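Local coordinates for protein putative thiol-disulfide isomerase or thioredoxin (Salmonella enterica subsp. enterica serovar Typhimurium, PDB 3L9V) that probably catalyses the formation or exchange of disulfide bonds in other proteins, as a DsbA-like thiol-disulfide oxidoreductase of the thioredoxin fold, at residues A[69-72]-A[73-77]; A[87-91]-A[92-96]; A[102-105]-A[106-110]; A[111-115]-A[116-120]. All coordinates share one frame; numbering follows the deposited sequence.

Interaction 1: A[69-72]-A[73-77]; sequences RAWA and LAMVM
Trp71 and Met75, one helical turn apart, carry this contact, with the selenomethionine slanting across the indole. CG of Met75 lies over one face of the five-membered ring, 4.0 Å from the Trp71 centroid in a CH-pi contact. The selenium sits more obliquely, Met75 SE being 3.6 Å from Trp71 CD1, which makes the pair a Met-aromatic contact of the i to i+4 kind that a helix readily provides. Both ends are set by their first torsions: the indole is swung anti to the Trp71 backbone N (chi1 -171°), while Met75 CG stands beside its own backbone N (chi1 -58°), which brings it within 3.1 Å of Trp71 O. That carbonyl is engaged as well, taking the N-H of Met75 at 2.8 Å from N to Trp71 O. The methyl of Ala74 approaches the six-membered part of the indole, with Ala74 CB 4.4 Å from Trp71 CE3. Helical bonds from Leu73 N to Arg69 O, Ala74 N to Ala70 O and Val76 N to Ala72 O hold the successive turns. The indole NE1 donates to the carbonyl of Lys54 in strand 52-56, and Arg69 reaches Asn128 and Ile122. Helix 64-77 is thus packed between that strand, which Met75 also touches, and helices 80-93, 100-111 and 125-140.

Interaction 2: A[87-91]-A[92-96]; sequences FFTAG and MVEKR
Glu94 N and Thr89 O form a backbone bond of 2.7 Å that reaches five residues back, near the end of helix 80-93. Hydrogen bonding dominates here. Val93 N makes only weak bonds, to Phe88 O and Thr89 O, whereas a water bridges the widened turn by donating to Phe87 O and accepting from Met92 N at 3.1 Å. The widening is a pi-type turn at 89-91, in a helix of the helical region that accompanies the thioredoxin fold in DsbA-like proteins. Beyond it, Arg96 N reaches six residues back to Ala90 O at 2.8 Å, round the i to i+4 bond of Lys95 N to Gly91 O, as the chain leaves the helix with positive phi at Lys95 (57°). Lys95 then folds its chain back, bent at chi2 and chi4, and Lys95 NZ donates to Met92 O at 2.6 Å, placing a charged group at the carbonyl-rich C-terminal end, where it would probably be well placed electrostatically. The apolar pair is Phe88 and Met92, which run side by side in the same direction, Phe88 CD1 lying 4.1 Å from Met92 CG; Phe88 also meets the ring of Phe24 edge to face. Separately, a methyl lies beside a carboxylate oxygen: Thr89 CG2, anti to its own amide nitrogen, is 3.4 Å from Glu94 OE2, while Thr89 OG1 turns back to the carbonyl of Lys85.

Interaction 3: A[102-105]-A[106-110]; sequences DVRR and VFMSA
Arg104 and Met108 run side by side on one flank of helix 100-111, pointing the same way, and the selenomethionine can be followed outward from the backbone. Met108 CB lies 3.4 Å from Arg104 O, the carbonyl that also receives the N-H of Met108. Met108 CG stays with the same oxygen, 3.2 Å from Arg104 O, because it stands beside the backbone N (chi1 -71°) and is thereby directed back toward the preceding turn. The selenium moves outward and rests on the aliphatic part of the arginine, Met108 SE lying 3.7 Å from Arg104 CG; the guanidinium of Arg104 goes on to a salt bridge from NH1 to Asp119 of helix 115-121. A bend at chi3 turns the terminal methyl CE of Met108 toward Arg115 of that helix. Beneath these side chains runs regular alpha-helical bonding, Val106 N to Asp102 O, Phe107 N to Val103 O and Ser109 N to Arg105 O, in one of the helices of the DsbA-like helical region that accompanies the thioredoxin fold. On another flank Arg105 curls back along its own turn, bent at chi3, and Arg105 NH2 donates to Asp102 OD1 in a salt bridge of 2.7 Å. The bond is nearly straight (173°); the carboxylate oxygen lies in the guanidinium plane, yet is itself approached from above the carboxylate plane. Asp102 OD2 is held by the backbone N-H groups of His98 and Ser99, a second grip that fixes the acid for Arg105. Val106 CG2 sits 3.5 Å from Asp102 O and turns toward helix 80-93, whereas the ring of Phe107 leads away to helix 64-77.

Interaction 4: A[111-115]-A[116-120]; sequences TGISR and GEYDR
Ile113 supplies the close-packed side of this turn, crossing Glu117 and Tyr118 at about a right angle. Ile113 CD1 lies 3.6 Å from Glu117 CG and equally near Tyr118 N, and Ile113 CG2 comes to the edge of the Tyr118 ring, which continues inward to helices 64-77 and 100-111. Ile113 CG1, anti to its backbone N (chi1 -164°), is what carries CD1 into this corner. The outer side is polar and more exposed. There Arg115, bent at chi2, uses NE rather than its terminal nitrogens to bind Asp119 OD2 at 2.8 Å; the oxygen lies in the guanidinium plane and is met on its syn side but 27° out of the carboxylate plane, and the two flat groups stand 80° apart. Asp119 OD1 is engaged by Arg104, so the carboxylate is shared between two arginines. Further round, Arg120 NH2 forms a salt bridge with Glu117 OE1 at 3.0 Å, approaching from above the carboxylate plane. Just before the bend, Thr111 OG1 accepts from Ile113 N in an ST turn. The whole is a helix start: Ser114 is the N-cap of helix 115-121, Ser114 OG accepting from Glu117 N at 3.2 Å.

Overall arrangement
Followed from the N terminus, the four contacts come strictly in series, none nesting in or crossing another, and each joins immediate neighbours in sequence, so none closes a long loop. Interaction 1 lies on helix 64-77, interaction 2 at the end of helix 80-93, interaction 3 on helix 100-111, and interaction 4 spans the turn into helix 115-121. Space brings these four consecutive helices of the helical region together. Ala70 meets Phe87 and Val103, while Phe107 packs on Ala70, Leu73 and Ala74; Ala90 touches Val106. Leu73 reaches Tyr118, and the salt bridge of Arg104 with Asp119 ties interaction 3 to interaction 4. Interactions 2 and 4, with centres about 21 Å apart, do not touch.

Interaction 1: A[69-72]-A[73-77]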
loop_
_atom_site.group_PDB
_atom_site.type_symbol
_atom_site.label_atom_id
_atom_site.label_comp_id
_atom_site.label_asym_id
_atom_site.label_seq_id
_atom_site.Cartn_x
_atom_site.Cartn_y
_atom_site.Cartn_z
ATOM N N ARG A 69 9.485 -2.859 6.720
ATOM C CA ARG A 69 9.456 -3.446 8.062
ATOM C C ARG A 69 8.602 -2.582 8.962
ATOM O O ARG A 69 7.845 -3.098 9.762
ATOM C CB ARG A 69 10.879 -3.603 8.626
ATOM C CG ARG A 69 10.972 -4.226 10.061
ATOM C CD ARG A 69 12.412 -4.667 10.374
ATOM N NE ARG A 69 12.763 -5.890 9.670
ATOM C CZ ARG A 69 12.467 -7.114 10.107
ATOM N NH1 ARG A 69 11.843 -7.273 11.266
ATOM N NH2 ARG A 69 12.802 -8.179 9.387
ATOM N N ALA A 70 8.701 -1.261 8.808
ATOM C CA ALA A 70 7.883 -0.349 9.591
ATOM C C ALA A 70 6.408 -0.579 9.275
ATOM O O ALA A 70 5.566 -0.619 10.182
ATOM C CB ALA A 70 8.279 1.102 9.317
ATOM N N TRP A 71 6.106 -0.766 7.984
ATOM C CA TRP A 71 4.744 -1.084 7.565
ATOM C C TRP A 71 4.271 -2.452 8.094
ATOM O O TRP A 71 3.125 -2.624 8.471
ATOM C CB TRP A 71 4.668 -1.078 6.031
ATOM C CG TRP A 71 3.275 -1.174 5.525
ATOM C CD1 TRP A 71 2.698 -2.259 4.902
ATOM C CD2 TRP A 71 2.264 -0.152 5.578
ATOM N NE1 TRP A 71 1.382 -1.972 4.591
ATOM C CE2 TRP A 71 1.097 -0.686 4.976
ATOM C CE3 TRP A 71 2.226 1.155 6.091
ATOM C CZ2 TRP A 71 -0.089 0.051 4.852
ATOM C CZ3 TRP A 71 1.055 1.880 5.982
ATOM C CH2 TRP A 71 -0.094 1.330 5.360
ATOM N N ALA A 72 5.158 -3.430 8.050
ATOM C CA ALA A 72 4.867 -4.736 8.640
ATOM C C ALA A 72 4.446 -4.531 10.106
ATOM O O ALA A 72 3.517 -5.163 10.597
ATOM C CB ALA A 72 6.111 -5.631 8.530
ATOM N N LEU A 73 5.104 -3.601 10.794
ATOM C CA LEU A 73 4.799 -3.369 12.209
ATOM C C LEU A 73 3.423 -2.734 12.336
ATOM O O LEU A 73 2.578 -3.189 13.120
ATOM C CB LEU A 73 5.893 -2.507 12.885
ATOM C CG LEU A 73 5.612 -2.217 14.357
ATOM C CD1 LEU A 73 5.522 -3.522 15.177
ATOM C CD2 LEU A 73 6.695 -1.274 14.907
ATOM N N ALA A 74 3.193 -1.684 11.546
ATOM C CA ALA A 74 1.868 -1.095 11.413
ATOM C C ALA A 74 0.767 -2.155 11.191
ATOM O O ALA A 74 -0.272 -2.128 11.835
ATOM C CB ALA A 74 1.847 -0.105 10.245
HETATM N N MSE A 75 0.971 -3.049 10.234
HETATM C CA MSE A 75 -0.026 -4.091 9.975
HETATM C C MSE A 75 -0.238 -4.970 11.228
HETATM O O MSE A 75 -1.361 -5.173 11.676
HETATM C CB MSE A 75 0.388 -4.957 8.770
HETATM C CG MSE A 75 0.613 -4.196 7.433
HETATM SE SE MSE A 75 1.307 -5.409 6.009
HETATM C CE MSE A 75 -0.462 -6.023 5.554
ATOM N N VAL A 76 0.840 -5.476 11.808
ATOM C CA VAL A 76 0.696 -6.268 13.031
ATOM C C VAL A 76 -0.115 -5.509 14.097
ATOM O O VAL A 76 -0.964 -6.100 14.759
ATOM C CB VAL A 76 2.056 -6.702 13.580
ATOM C CG1 VAL A 76 1.906 -7.318 14.988
ATOM C CG2 VAL A 76 2.705 -7.703 12.622
HETATM N N MSE A 77 0.120 -4.199 14.221
HETATM C CA MSE A 77 -0.496 -3.385 15.273
HETATM C C MSE A 77 -1.838 -2.799 14.866
HETATM O O MSE A 77 -2.498 -2.157 15.668
HETATM C CB MSE A 77 0.424 -2.224 15.703
HETATM C CG MSE A 77 1.675 -2.632 16.443
HETATM SE SE MSE A 77 2.872 -1.090 16.772
HETATM C CE MSE A 77 1.657 0.117 17.673
#

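Interaction 2: A[87-91]-A[92-96]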
loop_
_atom_site.group_PDB
_atom_site.type_symbol
_atom_site.label_atom_id
_atom_site.label_comp_id
_atom_site.label_asym_id
_atom_site.label_seq_id
_atom_site.Cartn_x
_atom_site.Cartn_y
_atom_site.Cartn_z
ATOM N N PHE A 87 3.741 8.644 7.180
ATOM C CA PHE A 87 4.917 8.460 6.335
ATOM C C PHE A 87 4.852 9.221 4.996
ATOM O O PHE A 87 5.888 9.613 4.450
ATOM C CB PHE A 87 5.218 6.983 6.120
ATOM C CG PHE A 87 5.954 6.337 7.278
ATOM C CD1 PHE A 87 7.167 6.830 7.710
ATOM C CD2 PHE A 87 5.439 5.225 7.905
ATOM C CE1 PHE A 87 7.849 6.223 8.761
ATOM C CE2 PHE A 87 6.107 4.627 8.965
ATOM C CZ PHE A 87 7.302 5.127 9.396
ATOM N N PHE A 88 3.647 9.419 4.463
ATOM C CA PHE A 88 3.522 10.222 3.256
ATOM C C PHE A 88 3.753 11.702 3.565
ATOM O O PHE A 88 4.388 12.402 2.806
ATOM C CB PHE A 88 2.169 9.999 2.587
ATOM C CG PHE A 88 2.162 8.819 1.631
ATOM C CD1 PHE A 88 3.155 8.681 0.699
ATOM C CD2 PHE A 88 1.136 7.877 1.670
ATOM C CE1 PHE A 88 3.147 7.597 -0.192
ATOM C CE2 PHE A 88 1.123 6.802 0.797
ATOM C CZ PHE A 88 2.126 6.661 -0.127
ATOM N N THR A 89 3.232 12.164 4.694
ATOM C CA THR A 89 3.523 13.517 5.155
ATOM C C THR A 89 5.015 13.689 5.368
ATOM O O THR A 89 5.624 14.609 4.820
ATOM C CB THR A 89 2.777 13.815 6.449
ATOM O OG1 THR A 89 1.386 13.643 6.202
ATOM C CG2 THR A 89 3.042 15.252 6.917
ATOM N N ALA A 90 5.619 12.766 6.115
ATOM C CA ALA A 90 7.039 12.880 6.435
ATOM C C ALA A 90 7.914 12.894 5.196
ATOM O O ALA A 90 8.903 13.630 5.135
ATOM C CB ALA A 90 7.484 11.773 7.379
ATOM N N GLY A 91 7.568 12.080 4.204
ATOM C CA GLY A 91 8.405 12.013 3.025
ATOM C C GLY A 91 8.019 13.058 1.986
ATOM O O GLY A 91 8.688 14.086 1.843
HETATM N N MSE A 92 6.935 12.782 1.262
HETATM C CA MSE A 92 6.450 13.635 0.174
HETATM C C MSE A 92 6.240 15.099 0.572
HETATM O O MSE A 92 6.597 16.007 -0.167
HETATM C CB MSE A 92 5.111 13.090 -0.323
HETATM C CG MSE A 92 5.220 11.736 -0.982
HETATM SE SE MSE A 92 6.088 11.914 -2.705
HETATM C CE MSE A 92 6.301 9.971 -3.055
ATOM N N VAL A 93 5.612 15.326 1.718
ATOM C CA VAL A 93 5.266 16.687 2.115
ATOM C C VAL A 93 6.438 17.410 2.790
ATOM O O VAL A 93 6.930 18.419 2.278
ATOM C CB VAL A 93 4.005 16.727 3.002
ATOM C CG1 VAL A 93 3.735 18.143 3.480
ATOM C CG2 VAL A 93 2.800 16.192 2.228
ATOM N N GLU A 94 6.901 16.866 3.910
ATOM C CA GLU A 94 7.894 17.530 4.746
ATOM C C GLU A 94 9.362 17.247 4.379
ATOM O O GLU A 94 10.273 17.938 4.832
ATOM C CB GLU A 94 7.615 17.209 6.218
ATOM C CG GLU A 94 6.560 18.113 6.841
ATOM C CD GLU A 94 5.945 17.534 8.114
ATOM O OE1 GLU A 94 6.638 16.776 8.841
ATOM O OE2 GLU A 94 4.759 17.841 8.382
ATOM N N LYS A 95 9.589 16.230 3.559
ATOM C CA LYS A 95 10.929 15.900 3.101
ATOM C C LYS A 95 11.879 15.634 4.269
ATOM O O LYS A 95 13.034 16.054 4.245
ATOM C CB LYS A 95 11.491 17.021 2.217
ATOM C CG LYS A 95 10.496 17.657 1.250
ATOM C CD LYS A 95 10.283 16.791 0.038
ATOM C CE LYS A 95 9.725 17.583 -1.145
ATOM N NZ LYS A 95 8.244 17.773 -1.094
ATOM N N ARG A 96 11.396 14.945 5.295
ATOM C CA ARG A 96 12.259 14.574 6.406
ATOM C C ARG A 96 12.131 13.087 6.700
ATOM O O ARG A 96 11.725 12.686 7.783
ATOM C CB ARG A 96 12.004 15.437 7.652
ATOM C CG ARG A 96 10.629 15.271 8.284
ATOM C CD ARG A 96 10.157 16.566 8.944
ATOM N NE ARG A 96 11.195 17.188 9.761
ATOM C CZ ARG A 96 11.383 18.502 9.857
ATOM N NH1 ARG A 96 10.604 19.335 9.182
ATOM N NH2 ARG A 96 12.353 18.983 10.624
HETATM O O HOH W 1 6.507 9.793 1.797
#

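Interaction 3: A[102-105]-A[106-110]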
loop_
_atom_site.group_PDB
_atom_site.type_symbol
_atom_site.label_atom_id
_atom_site.label_comp_id
_atom_site.label_asym_id
_atom_site.label_seq_id
_atom_site.Cartn_x
_atom_site.Cartn_y
_atom_site.Cartn_z
ATOM N N ASP A 102 14.806 8.394 11.438
ATOM C CA ASP A 102 13.631 9.140 11.021
ATOM C C ASP A 102 12.413 8.205 10.997
ATOM O O ASP A 102 11.341 8.568 11.467
ATOM C CB ASP A 102 13.841 9.721 9.621
ATOM C CG ASP A 102 14.720 10.961 9.619
ATOM O OD1 ASP A 102 14.647 11.751 10.579
ATOM O OD2 ASP A 102 15.460 11.156 8.633
ATOM N N VAL A 103 12.589 7.015 10.412
ATOM C CA VAL A 103 11.480 6.050 10.269
ATOM C C VAL A 103 10.852 5.753 11.628
ATOM O O VAL A 103 9.647 5.873 11.797
ATOM C CB VAL A 103 11.955 4.733 9.626
ATOM C CG1 VAL A 103 10.851 3.670 9.656
ATOM C CG2 VAL A 103 12.401 5.006 8.202
ATOM N N ARG A 104 11.691 5.400 12.597
ATOM C CA ARG A 104 11.219 5.096 13.948
ATOM C C ARG A 104 10.568 6.306 14.616
ATOM O O ARG A 104 9.559 6.198 15.312
ATOM C CB ARG A 104 12.377 4.567 14.816
ATOM C CG ARG A 104 12.099 4.635 16.339
ATOM C CD ARG A 104 13.206 3.984 17.129
ATOM N NE ARG A 104 14.431 4.754 16.981
ATOM C CZ ARG A 104 15.645 4.264 17.165
ATOM N NH1 ARG A 104 15.801 2.996 17.532
ATOM N NH2 ARG A 104 16.698 5.049 16.976
ATOM N N ARG A 105 11.168 7.470 14.418
ATOM C CA ARG A 105 10.650 8.697 15.005
ATOM C C ARG A 105 9.243 8.999 14.494
ATOM O O ARG A 105 8.331 9.274 15.276
ATOM C CB ARG A 105 11.631 9.855 14.739
ATOM C CG ARG A 105 11.269 11.172 15.391
ATOM C CD ARG A 105 12.300 12.252 15.044
ATOM N NE ARG A 105 12.648 12.277 13.620
ATOM C CZ ARG A 105 11.880 12.798 12.663
ATOM N NH1 ARG A 105 10.705 13.340 12.957
ATOM N NH2 ARG A 105 12.284 12.766 11.402
ATOM N N VAL A 106 9.045 8.920 13.179
ATOM C CA VAL A 106 7.712 9.170 12.635
ATOM C C VAL A 106 6.714 8.085 13.104
ATOM O O VAL A 106 5.541 8.371 13.328
ATOM C CB VAL A 106 7.727 9.211 11.085
ATOM C CG1 VAL A 106 6.305 9.165 10.541
ATOM C CG2 VAL A 106 8.499 10.445 10.565
ATOM N N PHE A 107 7.160 6.836 13.229
ATOM C CA PHE A 107 6.231 5.769 13.620
ATOM C C PHE A 107 5.763 6.033 15.056
ATOM O O PHE A 107 4.568 5.982 15.352
ATOM C CB PHE A 107 6.907 4.398 13.516
ATOM C CG PHE A 107 5.963 3.229 13.664
ATOM C CD1 PHE A 107 5.440 2.888 14.905
ATOM C CD2 PHE A 107 5.640 2.444 12.568
ATOM C CE1 PHE A 107 4.585 1.799 15.052
ATOM C CE2 PHE A 107 4.788 1.355 12.692
ATOM C CZ PHE A 107 4.245 1.030 13.935
HETATM N N MSE A 108 6.717 6.338 15.935
HETATM C CA MSE A 108 6.417 6.625 17.351
HETATM C C MSE A 108 5.510 7.821 17.525
HETATM O O MSE A 108 4.604 7.805 18.338
HETATM C CB MSE A 108 7.710 6.886 18.133
HETATM C CG MSE A 108 8.525 5.644 18.341
HETATM SE SE MSE A 108 10.230 6.126 19.104
HETATM C CE MSE A 108 9.485 7.190 20.597
ATOM N N SER A 109 5.753 8.865 16.742
ATOM C CA SER A 109 4.934 10.062 16.828
ATOM C C SER A 109 3.499 9.809 16.373
ATOM O O SER A 109 2.561 10.378 16.904
ATOM C CB SER A 109 5.554 11.183 15.992
ATOM O OG SER A 109 4.712 12.321 15.988
ATOM N N ALA A 110 3.321 8.946 15.389
ATOM C CA ALA A 110 1.989 8.700 14.845
ATOM C C ALA A 110 1.199 7.768 15.760
ATOM O O ALA A 110 -0.036 7.836 15.852
ATOM C CB ALA A 110 2.107 8.094 13.454
#

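Interaction 4: A[111-115]-A[116-120]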
loop_
_atom_site.group_PDB
_atom_site.type_symbol
_atom_site.label_atom_id
_atom_site.label_comp_id
_atom_site.label_asym_id
_atom_site.label_seq_id
_atom_site.Cartn_x
_atom_site.Cartn_y
_atom_site.Cartn_z
ATOM N N THR A 111 1.898 6.869 16.430
ATOM C CA THR A 111 1.173 5.863 17.199
ATOM C C THR A 111 1.229 6.019 18.734
ATOM O O THR A 111 0.368 5.495 19.443
ATOM C CB THR A 111 1.646 4.476 16.818
ATOM O OG1 THR A 111 3.021 4.338 17.204
ATOM C CG2 THR A 111 1.486 4.277 15.269
ATOM N N GLY A 112 2.232 6.736 19.224
ATOM C CA GLY A 112 2.424 6.896 20.655
ATOM C C GLY A 112 3.177 5.715 21.245
ATOM O O GLY A 112 3.306 5.620 22.460
ATOM N N ILE A 113 3.660 4.802 20.401
ATOM C CA ILE A 113 4.417 3.664 20.917
ATOM C C ILE A 113 5.713 4.208 21.529
ATOM O O ILE A 113 6.216 5.242 21.095
ATOM C CB ILE A 113 4.694 2.572 19.834
ATOM C CG1 ILE A 113 5.133 1.256 20.470
ATOM C CG2 ILE A 113 5.771 2.983 18.844
ATOM C CD1 ILE A 113 5.607 0.209 19.434
ATOM N N SER A 114 6.233 3.544 22.549
ATOM C CA SER A 114 7.446 4.028 23.189
ATOM C C SER A 114 8.670 3.555 22.428
ATOM O O SER A 114 8.621 2.581 21.653
ATOM C CB SER A 114 7.511 3.583 24.651
ATOM O OG SER A 114 7.771 2.200 24.761
ATOM N N ARG A 115 9.769 4.264 22.639
ATOM C CA ARG A 115 11.059 3.881 22.094
ATOM C C ARG A 115 11.406 2.418 22.350
ATOM O O ARG A 115 11.774 1.696 21.428
ATOM C CB ARG A 115 12.154 4.789 22.658
ATOM C CG ARG A 115 13.549 4.359 22.307
ATOM C CD ARG A 115 13.782 4.301 20.791
ATOM N NE ARG A 115 15.179 3.946 20.483
ATOM C CZ ARG A 115 16.169 4.832 20.353
ATOM N NH1 ARG A 115 15.937 6.126 20.493
ATOM N NH2 ARG A 115 17.392 4.426 20.081
ATOM N N GLY A 116 11.296 1.989 23.604
ATOM C CA GLY A 116 11.626 0.627 23.985
ATOM C C GLY A 116 10.713 -0.423 23.357
ATOM O O GLY A 116 11.158 -1.510 23.026
ATOM N N GLU A 117 9.432 -0.112 23.214
ATOM C CA GLU A 117 8.505 -1.043 22.584
ATOM C C GLU A 117 8.752 -1.108 21.074
ATOM O O GLU A 117 8.726 -2.190 20.479
ATOM C CB GLU A 117 7.061 -0.656 22.871
ATOM C CG GLU A 117 6.061 -1.728 22.458
ATOM C CD GLU A 117 6.286 -3.042 23.190
ATOM O OE1 GLU A 117 6.360 -3.022 24.439
ATOM O OE2 GLU A 117 6.388 -4.093 22.519
ATOM N N TYR A 118 9.034 0.036 20.454
ATOM C CA TYR A 118 9.360 0.016 19.023
ATOM C C TYR A 118 10.553 -0.886 18.767
ATOM O O TYR A 118 10.484 -1.803 17.945
ATOM C CB TYR A 118 9.615 1.425 18.490
ATOM C CG TYR A 118 9.897 1.465 17.014
ATOM C CD1 TYR A 118 11.189 1.296 16.542
ATOM C CD2 TYR A 118 8.876 1.666 16.086
ATOM C CE1 TYR A 118 11.476 1.338 15.180
ATOM C CE2 TYR A 118 9.155 1.714 14.721
ATOM C CZ TYR A 118 10.449 1.539 14.277
ATOM O OH TYR A 118 10.739 1.575 12.937
ATOM N N ASP A 119 11.631 -0.666 19.524
ATOM C CA ASP A 119 12.878 -1.393 19.313
ATOM C C ASP A 119 12.702 -2.899 19.504
ATOM O O ASP A 119 13.323 -3.681 18.806
ATOM C CB ASP A 119 14.010 -0.855 20.207
ATOM C CG ASP A 119 14.530 0.505 19.740
ATOM O OD1 ASP A 119 14.227 0.910 18.588
ATOM O OD2 ASP A 119 15.238 1.174 20.524
ATOM N N ARG A 120 11.865 -3.297 20.454
ATOM C CA ARG A 120 11.620 -4.720 20.671
ATOM C C ARG A 120 10.671 -5.269 19.613
ATOM O O ARG A 120 10.799 -6.404 19.163
ATOM C CB ARG A 120 11.044 -4.966 22.072
ATOM C CG ARG A 120 12.059 -4.785 23.194
ATOM C CD ARG A 120 11.468 -5.119 24.583
ATOM N NE ARG A 120 10.230 -4.394 24.892
ATOM C CZ ARG A 120 10.162 -3.238 25.559
ATOM N NH1 ARG A 120 11.254 -2.628 25.977
ATOM N NH2 ARG A 120 8.994 -2.676 25.789
#